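Local structure of isocitrate dehydrogenase [NAD] subunit 1 (Saccharomyces cerevisiae, 3BLX) at residues Glu43-Ile47 / Leu304-Arg310; Val67-Lys71 / Ala96-Leu101; Pro254-Gly259 / Gly272-Leu278. The protein forms, with subunit 2, the octameric mitochondrial enzyme that oxidatively decarboxylates isocitrate to 2-oxoglutarate with NAD, and also binds the 5'-untranslated leaders of mitochondrial mRNAs. All blocks are in the same frame, centred on the assembly; numbering follows the deposited sequence.

Contact 1: Glu43-Ile47 / Leu304-Arg310; sequences ENIPI and LNEYATR
Tyr307 lies against Glu43, Ile45 and Pro46, and its side chain is the one to follow. With CG anti to the carbonyl carbon (chi1 -69°), the ring projects from the first turn of helix 306-320 towards 43-47. Its CB starts 3.9 Å from Ile45 CD1. Further out, Ile45 lies over one face of the ring, its CG1 standing above CD2 as the two side chains run past each other in opposite directions, while Glu43 CG arrives in the ring plane at the edge, 3.6 Å from CD2. Next along that edge, CE2 is 3.5 Å from the backbone O of Glu43. Pro46 CD approaches CE1 obliquely at 4.2 Å, and the tip, OH, ends 3.8 Å from Asn44 O. The backbone met here is the turn between helix 27-42 and strand 47-51, part of a beta-alpha-beta crossover: Asn44, at positive phi, closes the helix with a Schellman motif, and Pro46 centres an inverse gamma turn. Past the ring, Ile45 CG2 rests 3.8 Å from Leu304 CD1. Glu43 bends at chi2 (71°), turning its carboxylate to Arg310. The guanidinium grips it side-on with two nitrogens, both on one oxygen: NE and NH2 each lie 2.6 Å from Glu43 OE1, which sits in the guanidinium plane. NH2 comes in on the syn lone pair and NE nearly along the C-O bond. An alanine at Glu43 would remove CG from the ring edge and is likely to leave Arg310 without its close carboxylate mate. Arg310 NH2 also has a weak bond to Leu346 O, near the C terminus.

Contact 2: Val67-Lys71 / Ala96-Leu101; sequences VESLK and ALRKQL
Gln100 N bonds to Ala96 O at 2.8 Å, and this helical turn sets the side chains of both residues against Val67 on helix 60-73. The two branches of Val67 divide the work. CG2 meets Ala96 CB at 3.6 Å, whereas CG1 sits under the amide of Gln100, 3.5 Å from its OE1. That chain runs straight beyond CG (chi2 -177°) and passes Val67 at about a right angle, laying its amide over the outer side of the apolar patch. Just past helix 92-99, Leu101 splits its two methyls between Leu70 and Lys71: its CD1 reaches Leu70 CB at 3.8 Å, and its CD2 lies 3.8 Å from Lys71 CG, so the lysine contributes its aliphatic stem. Leu70 CD1 also touches Leu97 CD1 at 4.0 Å, the leucines crossing steeply. Tyr266 packs on both Lys71 and Leu101. What results is apolar packing of helix 60-73 against helix 92-99 and the residues just after it. Arg98 takes no part in it: its guanidinium is held instead by Asn131 O and Gly89 O and makes a cation-pi contact with Phe136. By similarity it binds substrate, so the packed helix 92-99 also carries a residue of the presumed isocitrate site.

Contact 3: Pro254-Gly259 / Gly272-Leu278; sequences PGLVAG and GSRHVGL
Gly272 gives its N-H to Val257 O, 2.9 Å away and fairly straight at 164°, although the donor stands well above the carbonyl plane. The glycine's CA lies 3.8 Å from Val257 CG1, and a CB here would run into that methyl and Ala258 O. At Ser273 the side chain faces the other segment: CB is 4.0 Å from Pro254 CB, while OG is near the second methyl of Val257, whose CG1 is anti to the backbone N (chi1 -179°), leaving CG2 to face the serine. Arg274 turns away and pairs with Glu270. From here the chain wraps round Pro254, which buries more of its surface in the contact than any other residue. His275 sets its CA against Pro254 CB at 3.7 Å, and its imidazole approaches Gly255 obliquely. Val276 CG2 then comes to 3.8 Å from Pro254 CG, the same ring carbon that Gly277, a poorly ordered residue, meets with its backbone N. Leu278 closes the curve: its N bonds back to His275 O at 2.9 Å, and its CD2 touches both Pro254 CD and Gly255 N, each at 3.7 Å. The proline ring is thus bordered on successive carbons by residues 275-278, with Leu226 of the neighbouring subunit 2 chain packing on it as well; Asn223 of that chain meets Val276. The arrangement extends the base of the antiparallel hairpin of strands 258-262 and 267-269 into the loop that follows, which in relatives of the isocitrate and isopropylmalate dehydrogenase family borders the nucleotide pocket.

How the contacts relate
From the N terminus, residues 43-47 come first, leading from helix 27-42 into strand 47-51, but contact 1 closes only when 304-310 begins helix 306-320, 257 residues later. Both other contacts fall within that long loop and follow one another in series. Contact 2 closes a short one, joining helix 60-73 to helix 92-99, with strand 75-80 and helix 84-88 between them in sequence. Contact 3 closes the shortest, round the hairpin of strands 258-262 and 267-269. Those strands share a mixed sheet with 47-51 and 75-80, so all three contacts adjoin one framework. None touches another; contacts 2 and 3 come nearest, at about 6 Å between closest atoms.

Contact 1: Glu43-Ile47 / Leu304-Arg310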
ATOM      1  N   GLU E  43      27.301 -34.378  -0.975  1.00 54.43           N
ATOM      2  CA  GLU E  43      28.105 -33.374  -0.305  1.00 40.22           C
ATOM      3  C   GLU E  43      27.411 -32.995   1.009  1.00 48.33           C
ATOM      4  O   GLU E  43      27.914 -32.195   1.796  1.00 41.98           O
ATOM      5  CB  GLU E  43      28.230 -32.164  -1.215  1.00 42.81           C
ATOM      6  CG  GLU E  43      29.375 -31.260  -0.875  1.00 65.12           C
ATOM      7  CD  GLU E  43      30.712 -31.871  -1.210  1.00 76.43           C
ATOM      8  OE1 GLU E  43      31.740 -31.370  -0.710  1.00 81.93           O
ATOM      9  OE2 GLU E  43      30.740 -32.858  -1.967  1.00 78.35           O
ATOM     10  N   ASN E  44      26.244 -33.602   1.227  1.00 41.90           N
ATOM     11  CA  ASN E  44      25.421 -33.367   2.405  1.00 54.79           C
ATOM     12  C   ASN E  44      25.174 -31.876   2.697  1.00 67.42           C
ATOM     13  O   ASN E  44      25.487 -31.366   3.780  1.00 62.06           O
ATOM     14  CB  ASN E  44      26.004 -34.083   3.620  1.00 58.30           C
ATOM     15  CG  ASN E  44      24.934 -34.520   4.603  1.00 73.85           C
ATOM     16  OD1 ASN E  44      23.895 -35.065   4.230  1.00 63.34           O
ATOM     17  ND2 ASN E  44      25.187 -34.281   5.869  1.00 77.02           N
ATOM     18  N   ILE E  45      24.604 -31.191   1.710  1.00 63.07           N
ATOM     19  CA  ILE E  45      24.329 -29.762   1.783  1.00 47.71           C
ATOM     20  C   ILE E  45      22.977 -29.555   2.460  1.00 49.96           C
ATOM     21  O   ILE E  45      22.049 -30.361   2.264  1.00 45.57           O
ATOM     22  CB  ILE E  45      24.358 -29.129   0.353  1.00 49.18           C
ATOM     23  CG1 ILE E  45      25.774 -29.192  -0.216  1.00 43.44           C
ATOM     24  CG2 ILE E  45      23.880 -27.691   0.349  1.00 30.41           C
ATOM     25  CD1 ILE E  45      25.930 -28.616  -1.609  1.00 34.46           C
ATOM     26  N   PRO E  46      22.866 -28.487   3.280  1.00 46.81           N
ATOM     27  CA  PRO E  46      21.660 -28.196   4.072  1.00 46.99           C
ATOM     28  C   PRO E  46      20.547 -27.585   3.217  1.00 39.40           C
ATOM     29  O   PRO E  46      20.060 -26.492   3.475  1.00 35.36           O
ATOM     30  CB  PRO E  46      22.146 -27.165   5.108  1.00 41.67           C
ATOM     31  CG  PRO E  46      23.590 -26.902   4.813  1.00 38.17           C
ATOM     32  CD  PRO E  46      23.906 -27.461   3.474  1.00 35.37           C
ATOM     33  N   ILE E  47      20.143 -28.307   2.192  1.00 37.26           N
ATOM     34  CA  ILE E  47      19.092 -27.839   1.326  1.00 31.46           C
ATOM     35  C   ILE E  47      18.018 -28.894   1.194  1.00 28.03           C
ATOM     36  O   ILE E  47      18.305 -30.049   0.905  1.00 42.73           O
ATOM     37  CB  ILE E  47      19.657 -27.450  -0.051  1.00 34.37           C
ATOM     38  CG1 ILE E  47      20.484 -26.175   0.078  1.00 27.87           C
ATOM     39  CG2 ILE E  47      18.537 -27.260  -1.053  1.00 30.05           C
ATOM     40  CD1 ILE E  47      21.002 -25.650  -1.212  1.00 34.06           C
ATOM     41  N   LEU E 304      26.235 -20.146   1.148  1.00 50.32           N
ATOM     42  CA  LEU E 304      27.013 -21.358   1.294  1.00 35.07           C
ATOM     43  C   LEU E 304      28.334 -21.078   0.595  1.00 49.87           C
ATOM     44  O   LEU E 304      29.133 -20.289   1.087  1.00 80.98           O
ATOM     45  CB  LEU E 304      26.258 -22.531   0.715  1.00 29.01           C
ATOM     46  CG  LEU E 304      24.967 -22.762   1.530  1.00 39.53           C
ATOM     47  CD1 LEU E 304      24.141 -23.921   0.988  1.00 34.01           C
ATOM     48  CD2 LEU E 304      25.244 -22.967   3.034  1.00 27.55           C
ATOM     49  N   ASN E 305      28.582 -21.692  -0.541  1.00 31.74           N
ATOM     50  CA  ASN E 305      29.723 -21.276  -1.374  1.00 64.54           C
ATOM     51  C   ASN E 305      31.149 -21.752  -1.000  1.00 57.61           C
ATOM     52  O   ASN E 305      32.077 -21.660  -1.799  1.00 58.02           O
ATOM     53  CB  ASN E 305      29.653 -19.767  -1.730  1.00 66.69           C
ATOM     54  CG  ASN E 305      30.305 -18.871  -0.706  1.00 59.95           C
ATOM     55  OD1 ASN E 305      31.307 -19.240  -0.101  1.00 73.36           O
ATOM     56  ND2 ASN E 305      29.751 -17.671  -0.518  1.00 43.62           N
ATOM     57  N   GLU E 306      31.323 -22.274   0.199  1.00 61.77           N
ATOM     58  CA  GLU E 306      32.451 -23.149   0.436  1.00 56.79           C
ATOM     59  C   GLU E 306      32.088 -24.370  -0.391  1.00 59.41           C
ATOM     60  O   GLU E 306      32.876 -24.817  -1.222  1.00 58.89           O
ATOM     61  CB  GLU E 306      32.564 -23.517   1.912  1.00 80.14           C
ATOM     62  CG  GLU E 306      32.486 -22.312   2.878  1.00109.06           C
ATOM     63  CD  GLU E 306      31.043 -21.895   3.261  1.00106.82           C
ATOM     64  OE1 GLU E 306      30.102 -22.733   3.177  1.00 79.54           O
ATOM     65  OE2 GLU E 306      30.858 -20.722   3.665  1.00 71.81           O
ATOM     66  N   TYR E 307      30.866 -24.868  -0.190  1.00 47.50           N
ATOM     67  CA  TYR E 307      30.319 -25.945  -1.011  1.00 39.91           C
ATOM     68  C   TYR E 307      30.374 -25.617  -2.520  1.00 56.01           C
ATOM     69  O   TYR E 307      30.551 -26.499  -3.366  1.00 49.88           O
ATOM     70  CB  TYR E 307      28.866 -26.208  -0.640  1.00 41.21           C
ATOM     71  CG  TYR E 307      28.624 -26.821   0.719  1.00 60.28           C
ATOM     72  CD1 TYR E 307      28.253 -26.033   1.803  1.00 55.69           C
ATOM     73  CD2 TYR E 307      28.721 -28.188   0.909  1.00 55.65           C
ATOM     74  CE1 TYR E 307      28.009 -26.595   3.038  1.00 60.92           C
ATOM     75  CE2 TYR E 307      28.474 -28.757   2.138  1.00 61.76           C
ATOM     76  CZ  TYR E 307      28.120 -27.958   3.200  1.00 64.11           C
ATOM     77  OH  TYR E 307      27.876 -28.531   4.431  1.00 71.76           O
ATOM     78  N   ALA E 308      30.202 -24.348  -2.857  1.00 38.72           N
ATOM     79  CA  ALA E 308      30.169 -23.961  -4.251  1.00 37.70           C
ATOM     80  C   ALA E 308      31.544 -24.018  -4.875  1.00 46.89           C
ATOM     81  O   ALA E 308      31.678 -24.334  -6.052  1.00 54.93           O
ATOM     82  CB  ALA E 308      29.584 -22.572  -4.415  1.00 33.87           C
ATOM     83  N   THR E 309      32.571 -23.682  -4.097  1.00 54.86           N
ATOM     84  CA  THR E 309      33.930 -23.678  -4.621  1.00 53.12           C
ATOM     85  C   THR E 309      34.352 -25.120  -4.900  1.00 50.15           C
ATOM     86  O   THR E 309      34.961 -25.413  -5.930  1.00 38.63           O
ATOM     87  CB  THR E 309      34.913 -23.000  -3.652  1.00 49.41           C
ATOM     88  OG1 THR E 309      34.393 -21.723  -3.268  1.00 54.42           O
ATOM     89  CG2 THR E 309      36.248 -22.800  -4.318  1.00 31.68           C
ATOM     90  N   ARG E 310      33.983 -26.017  -3.990  1.00 36.85           N
ATOM     91  CA  ARG E 310      34.326 -27.420  -4.124  1.00 48.56           C
ATOM     92  C   ARG E 310      33.661 -28.046  -5.347  1.00 50.08           C
ATOM     93  O   ARG E 310      34.334 -28.656  -6.180  1.00 45.30           O
ATOM     94  CB  ARG E 310      33.950 -28.181  -2.852  1.00 45.52           C
ATOM     95  CG  ARG E 310      34.828 -27.847  -1.654  1.00 49.70           C
ATOM     96  CD  ARG E 310      34.238 -28.405  -0.377  1.00 53.96           C
ATOM     97  NE  ARG E 310      33.848 -29.807  -0.509  1.00 58.41           N
ATOM     98  CZ  ARG E 310      34.701 -30.819  -0.434  1.00 64.60           C
ATOM     99  NH1 ARG E 310      35.990 -30.573  -0.241  1.00 51.07           N
ATOM    100  NH2 ARG E 310      34.268 -32.069  -0.556  1.00 50.61           N
TER

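Contact 2: Val67-Lys71 / Ala96-Leu101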
ATOM      1  N   VAL E  67       4.911 -20.663  -8.873  1.00 31.25           N
ATOM      2  CA  VAL E  67       4.915 -19.274  -8.473  1.00 33.20           C
ATOM      3  C   VAL E  67       4.696 -19.211  -6.972  1.00 28.03           C
ATOM      4  O   VAL E  67       5.434 -18.541  -6.260  1.00 39.31           O
ATOM      5  CB  VAL E  67       3.846 -18.436  -9.259  1.00 28.87           C
ATOM      6  CG1 VAL E  67       3.675 -17.041  -8.677  1.00 27.09           C
ATOM      7  CG2 VAL E  67       4.237 -18.332 -10.705  1.00 17.91           C
ATOM      8  N   GLU E  68       3.706 -19.946  -6.493  1.00 28.65           N
ATOM      9  CA  GLU E  68       3.363 -19.961  -5.078  1.00 27.99           C
ATOM     10  C   GLU E  68       4.524 -20.487  -4.214  1.00 34.02           C
ATOM     11  O   GLU E  68       4.814 -19.946  -3.138  1.00 34.27           O
ATOM     12  CB  GLU E  68       2.071 -20.758  -4.859  1.00 21.92           C
ATOM     13  CG  GLU E  68       1.076 -20.082  -3.882  1.00 66.95           C
ATOM     14  CD  GLU E  68       0.807 -18.590  -4.200  1.00 72.85           C
ATOM     15  OE1 GLU E  68       0.796 -17.774  -3.253  1.00 73.16           O
ATOM     16  OE2 GLU E  68       0.605 -18.221  -5.384  1.00 50.56           O
ATOM     17  N   SER E  69       5.205 -21.513  -4.712  1.00 26.08           N
ATOM     18  CA  SER E  69       6.380 -22.030  -4.046  1.00 22.19           C
ATOM     19  C   SER E  69       7.514 -21.011  -4.005  1.00 21.29           C
ATOM     20  O   SER E  69       8.161 -20.862  -2.971  1.00 18.13           O
ATOM     21  CB  SER E  69       6.827 -23.325  -4.711  1.00 22.51           C
ATOM     22  OG  SER E  69       7.996 -23.834  -4.107  1.00 22.62           O
ATOM     23  N   LEU E  70       7.747 -20.299  -5.113  1.00 17.23           N
ATOM     24  CA  LEU E  70       8.755 -19.239  -5.135  1.00 17.99           C
ATOM     25  C   LEU E  70       8.419 -18.082  -4.219  1.00 24.10           C
ATOM     26  O   LEU E  70       9.307 -17.511  -3.615  1.00 25.77           O
ATOM     27  CB  LEU E  70       8.996 -18.731  -6.522  1.00 16.74           C
ATOM     28  CG  LEU E  70       9.967 -19.627  -7.290  1.00 25.97           C
ATOM     29  CD1 LEU E  70       9.873 -19.333  -8.763  1.00 27.07           C
ATOM     30  CD2 LEU E  70      11.388 -19.452  -6.802  1.00 22.81           C
ATOM     31  N   LYS E  71       7.138 -17.759  -4.084  1.00 17.52           N
ATOM     32  CA  LYS E  71       6.750 -16.705  -3.183  1.00 24.17           C
ATOM     33  C   LYS E  71       7.109 -17.038  -1.736  1.00 31.72           C
ATOM     34  O   LYS E  71       7.503 -16.148  -0.967  1.00 31.64           O
ATOM     35  CB  LYS E  71       5.269 -16.402  -3.336  1.00 28.41           C
ATOM     36  CG  LYS E  71       5.008 -15.419  -4.464  1.00 33.31           C
ATOM     37  CD  LYS E  71       3.617 -15.556  -5.078  1.00 39.83           C
ATOM     38  CE  LYS E  71       2.631 -14.545  -4.537  1.00 52.37           C
ATOM     39  NZ  LYS E  71       1.440 -14.557  -5.412  1.00 52.99           N
ATOM     40  N   ALA E  96       4.875 -15.957 -16.025  1.00 22.71           N
ATOM     41  CA  ALA E  96       4.492 -15.866 -14.619  1.00 24.92           C
ATOM     42  C   ALA E  96       5.629 -15.317 -13.753  1.00 28.79           C
ATOM     43  O   ALA E  96       5.413 -14.441 -12.924  1.00 34.40           O
ATOM     44  CB  ALA E  96       4.028 -17.194 -14.125  1.00 20.27           C
ATOM     45  N   LEU E  97       6.833 -15.830 -13.962  1.00 21.76           N
ATOM     46  CA  LEU E  97       8.005 -15.367 -13.234  1.00 29.23           C
ATOM     47  C   LEU E  97       8.274 -13.905 -13.508  1.00 26.57           C
ATOM     48  O   LEU E  97       8.761 -13.175 -12.663  1.00 34.63           O
ATOM     49  CB  LEU E  97       9.248 -16.180 -13.613  1.00 26.70           C
ATOM     50  CG  LEU E  97       9.558 -17.436 -12.792  1.00 35.27           C
ATOM     51  CD1 LEU E  97       8.330 -18.023 -12.187  1.00 12.58           C
ATOM     52  CD2 LEU E  97      10.247 -18.443 -13.672  1.00 33.38           C
ATOM     53  N   ARG E  98       7.949 -13.465 -14.703  1.00 23.46           N
ATOM     54  CA  ARG E  98       8.246 -12.102 -15.082  1.00 26.16           C
ATOM     55  C   ARG E  98       7.111 -11.132 -14.674  1.00 23.92           C
ATOM     56  O   ARG E  98       7.370 -10.044 -14.188  1.00 34.39           O
ATOM     57  CB  ARG E  98       8.608 -12.077 -16.571  1.00 20.60           C
ATOM     58  CG  ARG E  98       7.984 -10.988 -17.369  1.00 30.71           C
ATOM     59  CD  ARG E  98       8.008 -11.292 -18.848  1.00 31.88           C
ATOM     60  NE  ARG E  98       9.276 -11.874 -19.269  1.00 30.17           N
ATOM     61  CZ  ARG E  98       9.371 -12.984 -19.997  1.00 31.82           C
ATOM     62  NH1 ARG E  98       8.277 -13.613 -20.403  1.00 28.18           N
ATOM     63  NH2 ARG E  98      10.560 -13.456 -20.325  1.00 20.63           N
ATOM     64  N   LYS E  99       5.856 -11.540 -14.837  1.00 27.00           N
ATOM     65  CA  LYS E  99       4.715 -10.678 -14.471  1.00 40.87           C
ATOM     66  C   LYS E  99       4.382 -10.705 -12.985  1.00 38.41           C
ATOM     67  O   LYS E  99       4.090  -9.671 -12.417  1.00 34.89           O
ATOM     68  CB  LYS E  99       3.425 -11.027 -15.240  1.00 36.54           C
ATOM     69  CG  LYS E  99       3.544 -11.194 -16.745  1.00 44.42           C
ATOM     70  CD  LYS E  99       3.720  -9.904 -17.500  1.00 44.43           C
ATOM     71  CE  LYS E  99       3.719 -10.151 -19.022  1.00 51.69           C
ATOM     72  NZ  LYS E  99       4.378  -9.047 -19.784  1.00 44.03           N
ATOM     73  N   GLN E 100       4.394 -11.884 -12.371  1.00 33.36           N
ATOM     74  CA  GLN E 100       4.012 -11.991 -10.970  1.00 34.56           C
ATOM     75  C   GLN E 100       5.168 -11.778 -10.008  1.00 41.17           C
ATOM     76  O   GLN E 100       4.978 -11.218  -8.938  1.00 49.77           O
ATOM     77  CB  GLN E 100       3.339 -13.327 -10.676  1.00 25.25           C
ATOM     78  CG  GLN E 100       2.001 -13.496 -11.337  1.00 33.15           C
ATOM     79  CD  GLN E 100       1.344 -14.795 -10.957  1.00 53.10           C
ATOM     80  OE1 GLN E 100       1.023 -15.017  -9.788  1.00 48.28           O
ATOM     81  NE2 GLN E 100       1.140 -15.674 -11.946  1.00 38.70           N
ATOM     82  N   LEU E 101       6.368 -12.215 -10.372  1.00 33.02           N
ATOM     83  CA  LEU E 101       7.478 -12.099  -9.432  1.00 25.85           C
ATOM     84  C   LEU E 101       8.392 -10.941  -9.787  1.00 30.44           C
ATOM     85  O   LEU E 101       9.318 -10.631  -9.059  1.00 26.26           O
ATOM     86  CB  LEU E 101       8.277 -13.388  -9.390  1.00 25.30           C
ATOM     87  CG  LEU E 101       7.536 -14.611  -8.915  1.00 30.60           C
ATOM     88  CD1 LEU E 101       8.577 -15.688  -8.737  1.00 29.17           C
ATOM     89  CD2 LEU E 101       6.786 -14.294  -7.607  1.00 25.80           C
TER

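Contact 3: Pro254-Gly259 / Gly272-Leu278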
ATOM      1  N   PRO E 254      25.571 -24.862 -25.426  1.00 31.41           N
ATOM      2  CA  PRO E 254      24.590 -24.542 -24.390  1.00 35.81           C
ATOM      3  C   PRO E 254      24.812 -25.338 -23.122  1.00 35.75           C
ATOM      4  O   PRO E 254      24.435 -24.879 -22.054  1.00 40.96           O
ATOM      5  CB  PRO E 254      23.265 -25.005 -25.009  1.00 42.31           C
ATOM      6  CG  PRO E 254      23.524 -25.170 -26.437  1.00 46.19           C
ATOM      7  CD  PRO E 254      24.949 -25.529 -26.579  1.00 37.27           C
ATOM      8  N   GLY E 255      25.387 -26.527 -23.252  1.00 40.09           N
ATOM      9  CA  GLY E 255      25.578 -27.419 -22.127  1.00 32.10           C
ATOM     10  C   GLY E 255      26.587 -26.928 -21.113  1.00 26.96           C
ATOM     11  O   GLY E 255      26.714 -27.529 -20.063  1.00 22.33           O
ATOM     12  N   LEU E 256      27.271 -25.824 -21.409  1.00 31.27           N
ATOM     13  CA  LEU E 256      28.346 -25.300 -20.550  1.00 31.48           C
ATOM     14  C   LEU E 256      28.092 -23.910 -19.955  1.00 34.88           C
ATOM     15  O   LEU E 256      28.990 -23.313 -19.340  1.00 37.57           O
ATOM     16  CB  LEU E 256      29.629 -25.223 -21.355  1.00 39.96           C
ATOM     17  CG  LEU E 256      29.993 -26.536 -22.037  1.00 36.88           C
ATOM     18  CD1 LEU E 256      31.084 -26.312 -23.082  1.00 37.88           C
ATOM     19  CD2 LEU E 256      30.426 -27.495 -20.983  1.00 27.79           C
ATOM     20  N   VAL E 257      26.872 -23.412 -20.140  1.00 29.67           N
ATOM     21  CA  VAL E 257      26.526 -22.034 -19.829  1.00 21.78           C
ATOM     22  C   VAL E 257      25.698 -21.870 -18.577  1.00 23.66           C
ATOM     23  O   VAL E 257      24.513 -22.193 -18.585  1.00 26.08           O
ATOM     24  CB  VAL E 257      25.663 -21.462 -20.940  1.00 24.48           C
ATOM     25  CG1 VAL E 257      25.323 -20.016 -20.610  1.00 30.34           C
ATOM     26  CG2 VAL E 257      26.376 -21.579 -22.269  1.00 20.71           C
ATOM     27  N   ALA E 258      26.296 -21.343 -17.515  1.00 30.26           N
ATOM     28  CA  ALA E 258      25.545 -21.087 -16.273  1.00 23.60           C
ATOM     29  C   ALA E 258      24.605 -19.884 -16.438  1.00 28.84           C
ATOM     30  O   ALA E 258      24.832 -19.016 -17.267  1.00 26.71           O
ATOM     31  CB  ALA E 258      26.491 -20.876 -15.096  1.00 14.39           C
ATOM     32  N   GLY E 259      23.550 -19.835 -15.644  1.00 23.66           N
ATOM     33  CA  GLY E 259      22.620 -18.744 -15.751  1.00 18.37           C
ATOM     34  C   GLY E 259      21.906 -18.455 -14.448  1.00 24.51           C
ATOM     35  O   GLY E 259      21.802 -19.332 -13.569  1.00 18.28           O
ATOM     36  N   GLY E 272      21.903 -20.841 -18.762  1.00 20.83           N
ATOM     37  CA  GLY E 272      21.797 -19.550 -19.371  1.00 25.98           C
ATOM     38  C   GLY E 272      21.392 -19.523 -20.830  1.00 44.11           C
ATOM     39  O   GLY E 272      21.088 -18.447 -21.362  1.00 53.92           O
ATOM     40  N   SER E 273      21.396 -20.678 -21.489  1.00 41.27           N
ATOM     41  CA  SER E 273      21.074 -20.722 -22.907  1.00 40.48           C
ATOM     42  C   SER E 273      19.792 -21.468 -23.188  1.00 58.04           C
ATOM     43  O   SER E 273      19.365 -21.565 -24.334  1.00 77.85           O
ATOM     44  CB  SER E 273      22.222 -21.329 -23.712  1.00 51.49           C
ATOM     45  OG  SER E 273      23.033 -20.300 -24.240  1.00 48.05           O
ATOM     46  N   ARG E 274      19.173 -21.996 -22.140  1.00 66.95           N
ATOM     47  CA  ARG E 274      17.957 -22.781 -22.294  1.00 81.54           C
ATOM     48  C   ARG E 274      18.188 -24.043 -23.134  1.00 85.14           C
ATOM     49  O   ARG E 274      17.252 -24.578 -23.720  1.00 79.93           O
ATOM     50  CB  ARG E 274      16.843 -21.914 -22.884  1.00 62.77           C
ATOM     51  CG  ARG E 274      16.020 -21.170 -21.840  1.00 87.97           C
ATOM     52  CD  ARG E 274      16.730 -19.964 -21.240  1.00 81.97           C
ATOM     53  NE  ARG E 274      15.920 -19.328 -20.195  1.00113.41           N
ATOM     54  CZ  ARG E 274      15.004 -18.383 -20.415  1.00113.51           C
ATOM     55  NH1 ARG E 274      14.782 -17.956 -21.655  1.00 88.99           N
ATOM     56  NH2 ARG E 274      14.310 -17.864 -19.397  1.00 89.43           N
ATOM     57  N   HIS E 275      19.440 -24.510 -23.172  1.00 85.21           N
ATOM     58  CA  HIS E 275      19.840 -25.716 -23.912  1.00 85.83           C
ATOM     59  C   HIS E 275      19.321 -25.706 -25.345  1.00 81.71           C
ATOM     60  O   HIS E 275      18.935 -26.736 -25.906  1.00 87.59           O
ATOM     61  CB  HIS E 275      19.385 -26.982 -23.186  1.00100.13           C
ATOM     62  CG  HIS E 275      20.309 -27.425 -22.090  1.00112.60           C
ATOM     63  ND1 HIS E 275      20.830 -28.703 -22.024  1.00108.71           N
ATOM     64  CD2 HIS E 275      20.801 -26.764 -21.013  1.00 91.62           C
ATOM     65  CE1 HIS E 275      21.602 -28.808 -20.954  1.00 98.59           C
ATOM     66  NE2 HIS E 275      21.598 -27.649 -20.321  1.00 83.28           N
ATOM     67  N   VAL E 276      19.299 -24.504 -25.898  1.00 74.03           N
ATOM     68  CA  VAL E 276      18.898 -24.258 -27.268  1.00 95.66           C
ATOM     69  C   VAL E 276      19.305 -25.415 -28.194  1.00104.55           C
ATOM     70  O   VAL E 276      18.478 -26.279 -28.527  1.00107.03           O
ATOM     71  CB  VAL E 276      19.478 -22.894 -27.761  1.00102.15           C
ATOM     72  CG1 VAL E 276      18.473 -21.728 -27.521  1.00 70.42           C
ATOM     73  CG2 VAL E 276      20.835 -22.615 -27.086  1.00 76.21           C
ATOM     74  N   GLY E 277      20.579 -25.441 -28.585  1.00 89.74           N
ATOM     75  CA  GLY E 277      21.077 -26.464 -29.491  1.00 97.10           C
ATOM     76  C   GLY E 277      21.526 -27.733 -28.783  1.00114.19           C
ATOM     77  O   GLY E 277      22.309 -28.522 -29.341  1.00103.58           O
ATOM     78  N   LEU E 278      21.047 -27.913 -27.547  1.00112.19           N
ATOM     79  CA  LEU E 278      21.221 -29.171 -26.823  1.00 91.90           C
ATOM     80  C   LEU E 278      20.153 -30.159 -27.256  1.00105.11           C
ATOM     81  O   LEU E 278      19.224 -30.475 -26.498  1.00 94.85           O
ATOM     82  CB  LEU E 278      21.224 -28.978 -25.304  1.00 66.36           C
ATOM     83  CG  LEU E 278      22.603 -29.174 -24.659  1.00 87.84           C
ATOM     84  CD1 LEU E 278      22.739 -30.572 -24.047  1.00 90.60           C
ATOM     85  CD2 LEU E 278      23.769 -28.885 -25.643  1.00 63.42           C
TER